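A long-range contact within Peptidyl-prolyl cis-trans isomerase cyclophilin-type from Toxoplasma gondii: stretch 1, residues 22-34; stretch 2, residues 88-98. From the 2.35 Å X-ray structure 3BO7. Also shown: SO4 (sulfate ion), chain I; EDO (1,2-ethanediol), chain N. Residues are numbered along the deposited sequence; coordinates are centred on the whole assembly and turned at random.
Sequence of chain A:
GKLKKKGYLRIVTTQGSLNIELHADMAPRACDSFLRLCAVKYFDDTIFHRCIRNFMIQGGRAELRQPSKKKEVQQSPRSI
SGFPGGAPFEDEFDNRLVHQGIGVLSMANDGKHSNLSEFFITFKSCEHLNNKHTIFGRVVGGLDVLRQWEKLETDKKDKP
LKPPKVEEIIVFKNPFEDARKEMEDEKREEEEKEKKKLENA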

# COMPACT_ATOMS: atom_id res chain seq x y z
N LEU A 22 0.35 4.68 -10.09
CA LEU A 22 1.42 3.71 -9.92
C LEU A 22 2.60 4.02 -10.84
O LEU A 22 2.43 4.18 -12.04
CB LEU A 22 0.90 2.30 -10.19
CG LEU A 22 -0.15 1.70 -9.24
CD1 LEU A 22 -0.41 0.29 -9.69
CD2 LEU A 22 0.30 1.71 -7.79
N HIS A 23 3.81 4.07 -10.27
CA HIS A 23 5.03 4.32 -11.04
C HIS A 23 5.58 3.05 -11.70
O HIS A 23 6.70 2.62 -11.41
CB HIS A 23 6.10 4.96 -10.17
CG HIS A 23 5.64 6.18 -9.45
ND1 HIS A 23 5.14 7.29 -10.10
CD2 HIS A 23 5.62 6.48 -8.13
CE1 HIS A 23 4.82 8.21 -9.21
NE2 HIS A 23 5.10 7.75 -8.01
N ALA A 24 4.79 2.48 -12.61
CA ALA A 24 5.16 1.31 -13.41
C ALA A 24 6.42 1.53 -14.24
O ALA A 24 7.04 0.56 -14.71
CB ALA A 24 4.01 0.93 -14.30
N ASP A 25 6.78 2.80 -14.44
CA ASP A 25 7.99 3.17 -15.17
C ASP A 25 9.28 3.00 -14.35
O ASP A 25 10.34 2.72 -14.91
CB ASP A 25 7.88 4.60 -15.73
CG ASP A 25 7.55 5.65 -14.67
OD1 ASP A 25 6.94 5.33 -13.63
OD2 ASP A 25 7.90 6.83 -14.90
N MET A 26 9.17 3.17 -13.03
CA MET A 26 10.33 3.16 -12.13
C MET A 26 10.31 1.98 -11.15
O MET A 26 11.35 1.59 -10.62
CB MET A 26 10.42 4.48 -11.35
CG MET A 26 10.82 5.68 -12.19
SD MET A 26 10.77 7.25 -11.30
CE MET A 26 9.03 7.68 -11.36
N ALA A 27 9.12 1.42 -10.92
CA ALA A 27 8.97 0.24 -10.07
C ALA A 27 8.01 -0.78 -10.69
O ALA A 27 7.00 -1.13 -10.08
CB ALA A 27 8.53 0.64 -8.64
N PRO A 28 8.34 -1.27 -11.91
CA PRO A 28 7.47 -2.18 -12.68
C PRO A 28 7.03 -3.45 -11.96
O PRO A 28 5.86 -3.82 -12.06
CB PRO A 28 8.34 -2.54 -13.91
CG PRO A 28 9.74 -2.11 -13.55
CD PRO A 28 9.58 -0.97 -12.64
N ARG A 29 7.94 -4.11 -11.25
CA ARG A 29 7.61 -5.40 -10.61
C ARG A 29 6.60 -5.24 -9.48
O ARG A 29 5.68 -6.05 -9.34
CB ARG A 29 8.88 -6.08 -10.10
CG ARG A 29 9.86 -6.45 -11.21
CD ARG A 29 9.90 -7.95 -11.43
NE ARG A 29 8.94 -8.43 -12.41
CZ ARG A 29 8.52 -9.69 -12.50
NH1 ARG A 29 8.97 -10.61 -11.65
NH2 ARG A 29 7.64 -10.02 -13.44
N ALA A 30 6.77 -4.18 -8.68
CA ALA A 30 5.86 -3.90 -7.58
C ALA A 30 4.48 -3.48 -8.07
O ALA A 30 3.47 -3.86 -7.48
CB ALA A 30 6.47 -2.84 -6.64
N CYS A 31 4.44 -2.72 -9.16
CA CYS A 31 3.18 -2.28 -9.76
C CYS A 31 2.46 -3.46 -10.40
O CYS A 31 1.26 -3.65 -10.18
CB CYS A 31 3.43 -1.19 -10.79
SG CYS A 31 4.03 0.31 -10.05
N ASP A 32 3.21 -4.25 -11.15
CA ASP A 32 2.68 -5.47 -11.77
C ASP A 32 2.09 -6.43 -10.75
O ASP A 32 0.94 -6.86 -10.88
CB ASP A 32 3.78 -6.16 -12.57
CG ASP A 32 3.23 -7.10 -13.60
OD1 ASP A 32 1.98 -7.20 -13.72
OD2 ASP A 32 4.05 -7.74 -14.30
N SER A 33 2.87 -6.76 -9.72
CA SER A 33 2.39 -7.62 -8.63
C SER A 33 1.08 -7.11 -8.06
O SER A 33 0.13 -7.88 -7.89
CB SER A 33 3.44 -7.70 -7.52
OG SER A 33 2.95 -8.47 -6.43
N PHE A 34 1.04 -5.81 -7.77
CA PHE A 34 -0.10 -5.18 -7.11
C PHE A 34 -1.36 -5.30 -7.97
O PHE A 34 -2.43 -5.66 -7.47
CB PHE A 34 0.22 -3.71 -6.80
CG PHE A 34 -0.76 -3.04 -5.87
CD1 PHE A 34 -0.59 -3.11 -4.49
CD2 PHE A 34 -1.86 -2.34 -6.37
CE1 PHE A 34 -1.49 -2.49 -3.61
CE2 PHE A 34 -2.77 -1.72 -5.49
CZ PHE A 34 -2.58 -1.80 -4.12
N PRO A 88 8.24 -13.86 -2.88
CA PRO A 88 8.63 -12.46 -2.73
C PRO A 88 9.42 -11.96 -3.92
O PRO A 88 10.10 -12.74 -4.58
CB PRO A 88 9.50 -12.46 -1.47
CG PRO A 88 9.94 -13.86 -1.31
CD PRO A 88 8.81 -14.70 -1.81
N PHE A 89 9.35 -10.66 -4.18
CA PHE A 89 10.12 -10.07 -5.27
C PHE A 89 11.11 -9.02 -4.77
O PHE A 89 10.98 -8.51 -3.65
CB PHE A 89 9.21 -9.53 -6.40
CG PHE A 89 8.22 -8.50 -5.94
CD1 PHE A 89 8.55 -7.14 -5.95
CD2 PHE A 89 6.96 -8.88 -5.52
CE1 PHE A 89 7.63 -6.19 -5.52
CE2 PHE A 89 6.04 -7.94 -5.10
CZ PHE A 89 6.37 -6.59 -5.10
N GLU A 90 12.10 -8.73 -5.61
CA GLU A 90 13.20 -7.86 -5.25
C GLU A 90 12.79 -6.39 -5.13
O GLU A 90 11.77 -5.96 -5.70
CB GLU A 90 14.34 -8.01 -6.25
CG GLU A 90 15.02 -9.39 -6.20
CD GLU A 90 16.25 -9.50 -7.09
OE1 GLU A 90 16.83 -10.61 -7.17
OE2 GLU A 90 16.63 -8.48 -7.71
N ASP A 91 13.57 -5.65 -4.38
CA ASP A 91 13.34 -4.23 -4.18
C ASP A 91 13.62 -3.46 -5.47
O ASP A 91 14.41 -3.90 -6.32
CB ASP A 91 14.21 -3.70 -3.04
CG ASP A 91 13.83 -4.29 -1.69
OD1 ASP A 91 12.62 -4.39 -1.38
OD2 ASP A 91 14.76 -4.65 -0.92
N GLU A 92 12.97 -2.31 -5.60
CA GLU A 92 13.18 -1.42 -6.73
C GLU A 92 13.25 -0.00 -6.22
O GLU A 92 12.27 0.54 -5.71
CB GLU A 92 12.06 -1.54 -7.75
CG GLU A 92 11.89 -2.93 -8.35
CD GLU A 92 10.56 -3.07 -9.05
OE1 GLU A 92 9.51 -3.09 -8.35
OE2 GLU A 92 10.57 -3.18 -10.30
N PHE A 93 14.44 0.59 -6.34
CA PHE A 93 14.69 1.92 -5.85
C PHE A 93 15.00 2.80 -7.04
O PHE A 93 15.37 2.30 -8.11
CB PHE A 93 15.86 1.90 -4.85
CG PHE A 93 15.69 0.90 -3.73
CD1 PHE A 93 14.50 0.85 -2.99
CD2 PHE A 93 16.73 0.03 -3.40
CE1 PHE A 93 14.34 -0.08 -1.96
CE2 PHE A 93 16.58 -0.91 -2.36
CZ PHE A 93 15.38 -0.95 -1.64
N ASP A 94 14.82 4.11 -6.86
CA ASP A 94 15.07 5.10 -7.89
C ASP A 94 15.23 6.41 -7.15
O ASP A 94 14.46 6.72 -6.25
CB ASP A 94 13.88 5.14 -8.87
CG ASP A 94 14.19 5.92 -10.15
OD1 ASP A 94 14.51 7.13 -10.08
OD2 ASP A 94 14.07 5.32 -11.24
N ASN A 95 16.24 7.20 -7.53
CA ASN A 95 16.58 8.43 -6.80
C ASN A 95 15.51 9.51 -6.89
O ASN A 95 15.46 10.40 -6.04
CB ASN A 95 17.91 9.01 -7.29
CG ASN A 95 19.09 8.09 -7.04
OD1 ASN A 95 19.95 7.95 -7.91
ND2 ASN A 95 19.13 7.46 -5.87
N ARG A 96 14.69 9.43 -7.92
CA ARG A 96 13.60 10.37 -8.12
C ARG A 96 12.40 10.02 -7.25
O ARG A 96 11.44 10.81 -7.14
CB ARG A 96 13.21 10.41 -9.59
CG ARG A 96 14.34 10.89 -10.52
CD ARG A 96 14.06 10.55 -11.97
NE ARG A 96 14.22 9.12 -12.22
CZ ARG A 96 13.95 8.51 -13.38
NH1 ARG A 96 13.50 9.22 -14.42
NH2 ARG A 96 14.12 7.20 -13.50
N LEU A 97 12.45 8.84 -6.62
CA LEU A 97 11.39 8.37 -5.73
C LEU A 97 11.87 8.29 -4.28
O LEU A 97 12.62 7.39 -3.90
CB LEU A 97 10.84 7.02 -6.20
CG LEU A 97 10.05 7.02 -7.51
CD1 LEU A 97 9.61 5.61 -7.86
CD2 LEU A 97 8.86 7.97 -7.43
N VAL A 98 11.42 9.26 -3.49
CA VAL A 98 11.78 9.40 -2.08
C VAL A 98 10.53 9.52 -1.20
O VAL A 98 9.48 9.97 -1.67
CB VAL A 98 12.75 10.58 -1.85
CG1 VAL A 98 14.09 10.33 -2.56
CG2 VAL A 98 12.13 11.91 -2.29
S SO4 I . 11.81 -10.24 -9.15
O1 SO4 I . 11.34 -8.86 -9.08
O2 SO4 I . 10.71 -11.11 -9.55
O3 SO4 I . 12.89 -10.37 -10.13
O4 SO4 I . 12.33 -10.62 -7.84
C1 EDO N . 6.06 -13.09 -14.66
O1 EDO N . 6.94 -13.38 -13.58
C2 EDO N . 5.27 -14.35 -15.01
O2 EDO N . 4.05 -14.02 -15.68
O HOH W 1 14.27 0.64 -10.03
O HOH W 2 13.85 2.87 -11.85

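Stretch 1 leads through a turn into the start of a helix, and stretch 2, which has no regular helix or strand, packs along it. The two bury 569 Å² between them, both sides summed.

His23 is the first residue to reach stretch 2. Its ring is buried and offers one face to Leu97. Leu97 CD2 lies 4.0 Å from the ring centroid, a CH-pi contact, with His23 CD2 to Leu97 CD2 at 3.6 Å. The backbone of His23 also shapes the turn: its O accepts hydrogen bonds from Met26 N at 3.0 Å and Ala27 N at 2.7 Å. Ala24 and Asp25 make no contact across.

Met26 has the largest covered area of any residue here, 108 Å². Its long, flexible side chain suits a mixed surface. Met26 CB packs on Leu97 CD1 at 3.8 Å. Further out, Met26 CG lies over one face of the Arg96 guanidinium, 3.9 Å from Arg96 NH2, and 3.4 Å from Asp94 OD2. Arg96 and Asp94 also form a salt bridge with each other, Arg96 NE to Asp94 OD1 at 2.9 Å, within a type I turn from Asp94 to Leu97. Water also joins the stretches: water 1 lies 3.1 Å from Met26 O and 2.8 Å from Phe93 O.

Ala27 is the N-cap residue, and the helix begins at Pro28. Here the main polar link forms. The carboxylate of Glu92 reaches the first turn of the helix, where backbone NH groups have no helical carbonyl partner. Arg29 N donates to Glu92 OE2 at 2.9 Å, and Ala30 N donates to Glu92 OE1 at 3.0 Å. The negative charge also suits the helix N-terminus. Pro28 N is 3.3 Å from Glu92 OE2 but has no hydrogen to give. The small Ala27 side chain sits close by, with Ala27 CB 3.9 Å from Glu92 OE1.

The Arg29 side chain starts toward stretch 2, but its end leads away. Arg29 NH1 donates to sulfate O2 at 2.8 Å, and Glu90 N donates to sulfate O4 at 2.9 Å, so the ion, probably from the crystallisation liquor, bridges the two stretches.

Ala30 is buried, and its CB lies 3.7 Å from Phe89 CE1. Arg29 O lies over one face of the Phe89 ring. Cys31 points away and Asp32 is out of reach. Ser33 closes the contact, with Ser33 OG 3.4 Å from Phe89 CE2; its hydroxyl is hydrogen-bonded elsewhere in the structure.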